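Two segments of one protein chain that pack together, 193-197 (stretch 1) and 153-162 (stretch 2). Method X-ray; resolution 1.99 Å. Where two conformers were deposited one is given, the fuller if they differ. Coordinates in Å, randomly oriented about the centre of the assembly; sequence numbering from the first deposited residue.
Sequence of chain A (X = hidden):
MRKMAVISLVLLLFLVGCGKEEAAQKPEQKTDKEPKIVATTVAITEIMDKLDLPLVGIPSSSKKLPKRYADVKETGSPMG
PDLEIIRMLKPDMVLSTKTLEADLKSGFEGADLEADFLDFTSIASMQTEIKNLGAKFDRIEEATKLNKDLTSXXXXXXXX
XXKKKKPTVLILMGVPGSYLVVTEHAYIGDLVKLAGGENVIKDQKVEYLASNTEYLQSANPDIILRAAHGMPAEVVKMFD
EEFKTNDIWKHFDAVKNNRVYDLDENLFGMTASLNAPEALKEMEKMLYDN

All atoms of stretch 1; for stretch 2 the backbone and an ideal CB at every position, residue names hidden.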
ATOM      1  N   LYS A 193      14.521 -12.371  20.257  0.62 12.04           N
ATOM      2  CA  LYS A 193      15.206 -12.710  21.504  0.62 12.66           C
ATOM      3  C   LYS A 193      14.589 -13.941  22.155  0.62 12.77           C
ATOM      4  O   LYS A 193      15.298 -14.853  22.602  0.62 14.44           O
ATOM      5  CB  LYS A 193      15.140 -11.520  22.473  0.62 13.60           C
ATOM      6  CG  LYS A 193      15.866 -11.773  23.827  0.62 15.87           C
ATOM      7  CD  LYS A 193      15.772 -10.564  24.796  0.62 18.43           C
ATOM      8  CE  LYS A 193      14.502 -10.623  25.664  0.62 20.84           C
ATOM      9  NZ  LYS A 193      14.406  -9.544  26.729  0.62 21.96           N
ATOM     10  N   LEU A 194      13.265 -13.957  22.273  1.00 12.19           N
ATOM     11  CA  LEU A 194      12.596 -15.052  22.969  1.00 13.01           C
ATOM     12  C   LEU A 194      12.781 -16.368  22.229  1.00 13.38           C
ATOM     13  O   LEU A 194      12.861 -17.426  22.861  1.00 14.30           O
ATOM     14  CB  LEU A 194      11.113 -14.733  23.116  1.00 15.45           C
ATOM     15  CG  LEU A 194      10.768 -13.572  24.099  1.00 17.12           C
ATOM     16  CD1 LEU A 194       9.283 -13.227  23.978  1.00 17.46           C
ATOM     17  CD2 LEU A 194      11.097 -13.900  25.542  1.00 17.75           C
ATOM     18  N   ALA A 195      12.829 -16.320  20.896  1.00 12.80           N
ATOM     19  CA  ALA A 195      13.068 -17.527  20.091  1.00 14.91           C
ATOM     20  C   ALA A 195      14.544 -17.903  20.008  1.00 15.31           C
ATOM     21  O   ALA A 195      14.909 -18.845  19.280  1.00 17.33           O
ATOM     22  CB  ALA A 195      12.491 -17.331  18.687  1.00 13.33           C
ATOM     23  N   GLY A 196      15.414 -17.205  20.737  1.00 18.69           N
ATOM     24  CA  GLY A 196      16.797 -17.617  20.847  1.00 18.41           C
ATOM     25  C   GLY A 196      17.743 -16.911  19.895  1.00 17.88           C
ATOM     26  O   GLY A 196      18.955 -17.105  20.009  1.00 23.65           O
ATOM     27  N   GLY A 197      17.232 -16.079  18.991  1.00 14.00           N
ATOM     28  CA  GLY A 197      18.105 -15.364  18.073  1.00 13.23           C
ATOM     29  C   GLY A 197      18.968 -14.343  18.802  1.00 17.03           C
ATOM     30  O   GLY A 197      18.549 -13.738  19.774  1.00 16.50           O
ATOM     31  N   UNK A 153       2.601 -20.642  26.523  1.00 15.81           N
ATOM     32  CA  UNK A 153       3.075 -20.700  25.143  1.00 22.11           C
ATOM     33  C   UNK A 153       4.515 -20.189  25.000  1.00 23.42           C
ATOM     34  O   UNK A 153       5.337 -20.803  24.340  1.00 20.68           O
ATOM     35  CB  UNK A 153       2.145 -19.886  24.241  1.00 22.11           C
ATOM     36  N   UNK A 154       4.818 -19.076  25.650  1.00 18.91           N
ATOM     37  CA  UNK A 154       6.152 -18.507  25.589  1.00 20.85           C
ATOM     38  C   UNK A 154       7.178 -19.449  26.202  1.00 17.47           C
ATOM     39  O   UNK A 154       8.242 -19.664  25.658  1.00 21.39           O
ATOM     40  CB  UNK A 154       6.185 -17.153  26.300  1.00 20.85           C
ATOM     41  N   UNK A 155       6.829 -20.029  27.336  1.00 15.32           N
ATOM     42  CA  UNK A 155       7.733 -20.927  28.028  1.00 15.85           C
ATOM     43  C   UNK A 155       8.059 -22.125  27.157  1.00 18.27           C
ATOM     44  O   UNK A 155       9.166 -22.623  27.192  1.00 20.13           O
ATOM     45  CB  UNK A 155       7.129 -21.382  29.358  1.00 15.85           C
ATOM     46  N   UNK A 156       7.083 -22.591  26.390  1.00 18.04           N
ATOM     47  CA  UNK A 156       7.315 -23.760  25.541  1.00 20.29           C
ATOM     48  C   UNK A 156       8.340 -23.461  24.445  1.00 20.90           C
ATOM     49  O   UNK A 156       9.217 -24.290  24.150  1.00 19.19           O
ATOM     50  CB  UNK A 156       6.000 -24.226  24.913  1.00 20.29           C
ATOM     51  N   UNK A 157       8.232 -22.295  23.805  1.00 19.44           N
ATOM     52  CA  UNK A 157       9.237 -21.908  22.804  1.00 16.95           C
ATOM     53  C   UNK A 157      10.600 -21.779  23.461  1.00 19.65           C
ATOM     54  O   UNK A 157      11.594 -22.325  22.981  1.00 19.12           O
ATOM     55  CB  UNK A 157       8.852 -20.594  22.120  1.00 16.95           C
ATOM     56  N   UNK A 158      10.659 -21.101  24.605  1.00 15.28           N
ATOM     57  CA  UNK A 158      11.938 -20.950  25.294  1.00 17.66           C
ATOM     58  C   UNK A 158      12.570 -22.305  25.585  1.00 17.12           C
ATOM     59  O   UNK A 158      13.764 -22.510  25.349  1.00 18.63           O
ATOM     60  CB  UNK A 158      11.753 -20.167  26.596  1.00 17.66           C
ATOM     61  N   UNK A 159      11.781 -23.246  26.087  1.00 17.90           N
ATOM     62  CA  UNK A 159      12.273 -24.569  26.382  1.00 20.10           C
ATOM     63  C   UNK A 159      12.770 -25.280  25.112  1.00 25.39           C
ATOM     64  O   UNK A 159      13.804 -25.885  25.101  1.00 25.04           O
ATOM     65  CB  UNK A 159      11.176 -25.391  27.061  1.00 20.10           C
ATOM     66  N   UNK A 160      12.022 -25.146  24.034  1.00 24.82           N
ATOM     67  CA  UNK A 160      12.348 -25.767  22.767  1.00 25.07           C
ATOM     68  C   UNK A 160      13.696 -25.320  22.221  1.00 23.33           C
ATOM     69  O   UNK A 160      14.428 -26.112  21.704  1.00 24.26           O
ATOM     70  CB  UNK A 160      11.250 -25.463  21.745  1.00 25.07           C
ATOM     71  N   UNK A 161      14.004 -24.040  22.321  1.00 23.93           N
ATOM     72  CA  UNK A 161      15.247 -23.514  21.776  1.00 22.41           C
ATOM     73  C   UNK A 161      16.437 -23.404  22.715  1.00 23.91           C
ATOM     74  O   UNK A 161      17.520 -23.073  22.305  1.00 21.05           O
ATOM     75  CB  UNK A 161      14.968 -22.122  21.205  1.00 22.41           C
ATOM     76  N   UNK A 162      16.235 -23.722  23.979  1.00 24.51           N
ATOM     77  CA  UNK A 162      17.276 -23.508  24.959  1.00 24.25           C
ATOM     78  C   UNK A 162      18.609 -24.159  24.668  1.00 26.08           C
ATOM     79  O   UNK A 162      19.619 -23.574  24.932  1.00 29.37           O
ATOM     80  CB  UNK A 162      16.780 -24.003  26.319  1.00 24.25           C
TER

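Stretch 1 presents little but the side chain of Leu-194, the carbonyls of Leu-194 and Ala-195, the CA of Ala-195, where the chain leaves its helix, and the bare backbone of Gly-196. Stretch 2 runs past it as a helix, so only some positions can meet it.

At 153 nothing of stretch 1 lies near the ideal CB, and almost any helix-compatible residue would do; it is Asp-153, whose carbonyl accepts a weak bond from the backbone N of 157.

Position 154 points its CA-to-CB bond sideways, with no atom of stretch 1 within 5.5 Å of the ideal CB. A small residue would fall short of the leucine, whereas a branched or long apolar one could reach it. Ile-154 does so modestly: its CG2 lies 4.5 Å from Leu-194 CD2, an apolar contact at the outer limit of touching.

Positions 155 and 156 are out of reach, and stretch 1 sets no requirement on either. They hold Asp-155 and Gln-156, and the latter's NE2 donates to OD1 of the residue at 160 over 2.9 Å, one helical turn on.

At 157 the CA-to-CB bond points toward stretch 1, the ideal CB being 5.2 Å from Leu-194 O. That gap suits a medium apolar side chain such as valine, leucine or isoleucine. The residue is Val-157, with chi1 in t; its CG1 comes to 4.2 Å from Ala-195 CA, filling space beside the turn.

Position 158 points sideways, its ideal CB 4.8 Å from Leu-194 O. A long side chain could run along the leucine, so methionine, glutamine, arginine or lysine would all be plausible. Lys-158 uses its methylenes: CG lies 4.0 Å from Leu-194 O, and CE is also 4.0 Å from Leu-194 CD2. The aliphatic part thus packs against leucine without its ammonium bonding to stretch 1.

Stretch 1 leaves 159 and 160 unconstrained; they are Ser-159 and Asn-160, the acceptor for Gln-156.

Position 161 points toward stretch 1 at close range: its ideal CB is 3.8 Å from Ala-195 O and 4.9 Å from Gly-196 CA. A compact side chain, alanine or valine, fits readily. Val-161 sets CG1 3.6 Å from Ala-195 O and CG2 4.3 Å from Gly-196 N. The glycine helps here, since an ideal CB on Gly-196 would sit a tight 3.4 Å from Val-161 CG2; its own backbone angles independently call for glycine.

At 162 the CA-to-CB bond points away, so many residues would serve; it is Ala-162.

Stretch 2 153-162: DIDQVKSNVA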
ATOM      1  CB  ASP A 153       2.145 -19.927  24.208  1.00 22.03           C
ATOM      2  CG  ASP A 153       0.787 -20.586  24.057  1.00 30.98           C
ATOM      3  OD1 ASP A 153       0.686 -21.787  24.317  1.00 32.57           O
ATOM      4  OD2 ASP A 153      -0.166 -19.896  23.688  1.00 32.13           O
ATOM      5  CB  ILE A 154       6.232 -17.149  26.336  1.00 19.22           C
ATOM      6  CG1 ILE A 154       5.318 -16.084  25.725  1.00 20.77           C
ATOM      7  CG2 ILE A 154       7.657 -16.650  26.427  1.00 16.04           C
ATOM      8  CD1 ILE A 154       4.980 -16.264  24.277  1.00 27.58           C
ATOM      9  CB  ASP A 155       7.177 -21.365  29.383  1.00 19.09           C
ATOM     10  CG  ASP A 155       7.354 -20.309  30.461  1.00 25.60           C
ATOM     11  OD1 ASP A 155       8.018 -19.298  30.200  1.00 29.40           O
ATOM     12  OD2 ASP A 155       6.827 -20.506  31.566  1.00 29.02           O
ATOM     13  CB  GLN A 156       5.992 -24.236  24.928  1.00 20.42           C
ATOM     14  CG  GLN A 156       6.178 -25.452  24.009  1.00 28.21           C
ATOM     15  CD  GLN A 156       6.591 -26.682  24.806  1.00 39.94           C
ATOM     16  OE1 GLN A 156       5.873 -27.097  25.725  1.00 46.54           O
ATOM     17  NE2 GLN A 156       7.769 -27.255  24.485  1.00 37.71           N
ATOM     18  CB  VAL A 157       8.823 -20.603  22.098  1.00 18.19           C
ATOM     19  CG1 VAL A 157       9.943 -20.156  21.096  1.00 17.59           C
ATOM     20  CG2 VAL A 157       7.516 -20.849  21.359  1.00 22.17           C
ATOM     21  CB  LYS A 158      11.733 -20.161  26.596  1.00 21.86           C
ATOM     22  CG  LYS A 158      11.574 -18.647  26.414  1.00 24.60           C
ATOM     23  CD  LYS A 158      11.097 -17.960  27.709  1.00 31.58           C
ATOM     24  CE  LYS A 158      11.956 -16.791  28.204  1.00 36.45           C
ATOM     25  NZ  LYS A 158      11.240 -16.071  29.382  1.00 36.04           N
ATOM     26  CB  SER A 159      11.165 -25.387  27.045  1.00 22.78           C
ATOM     27  OG  SER A 159      11.548 -26.723  27.184  1.00 33.51           O
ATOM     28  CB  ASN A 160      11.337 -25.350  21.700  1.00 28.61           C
ATOM     29  CG  ASN A 160      10.021 -26.080  21.777  1.00 34.17           C
ATOM     30  OD1 ASN A 160       9.856 -27.037  22.504  1.00 34.18           O
ATOM     31  ND2 ASN A 160       9.069 -25.610  20.995  1.00 35.74           N
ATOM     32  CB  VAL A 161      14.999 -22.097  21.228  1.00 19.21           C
ATOM     33  CG1 VAL A 161      13.827 -22.091  20.279  1.00 19.38           C
ATOM     34  CG2 VAL A 161      14.753 -21.128  22.363  1.00 18.10           C
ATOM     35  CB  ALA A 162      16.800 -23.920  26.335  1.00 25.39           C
TER
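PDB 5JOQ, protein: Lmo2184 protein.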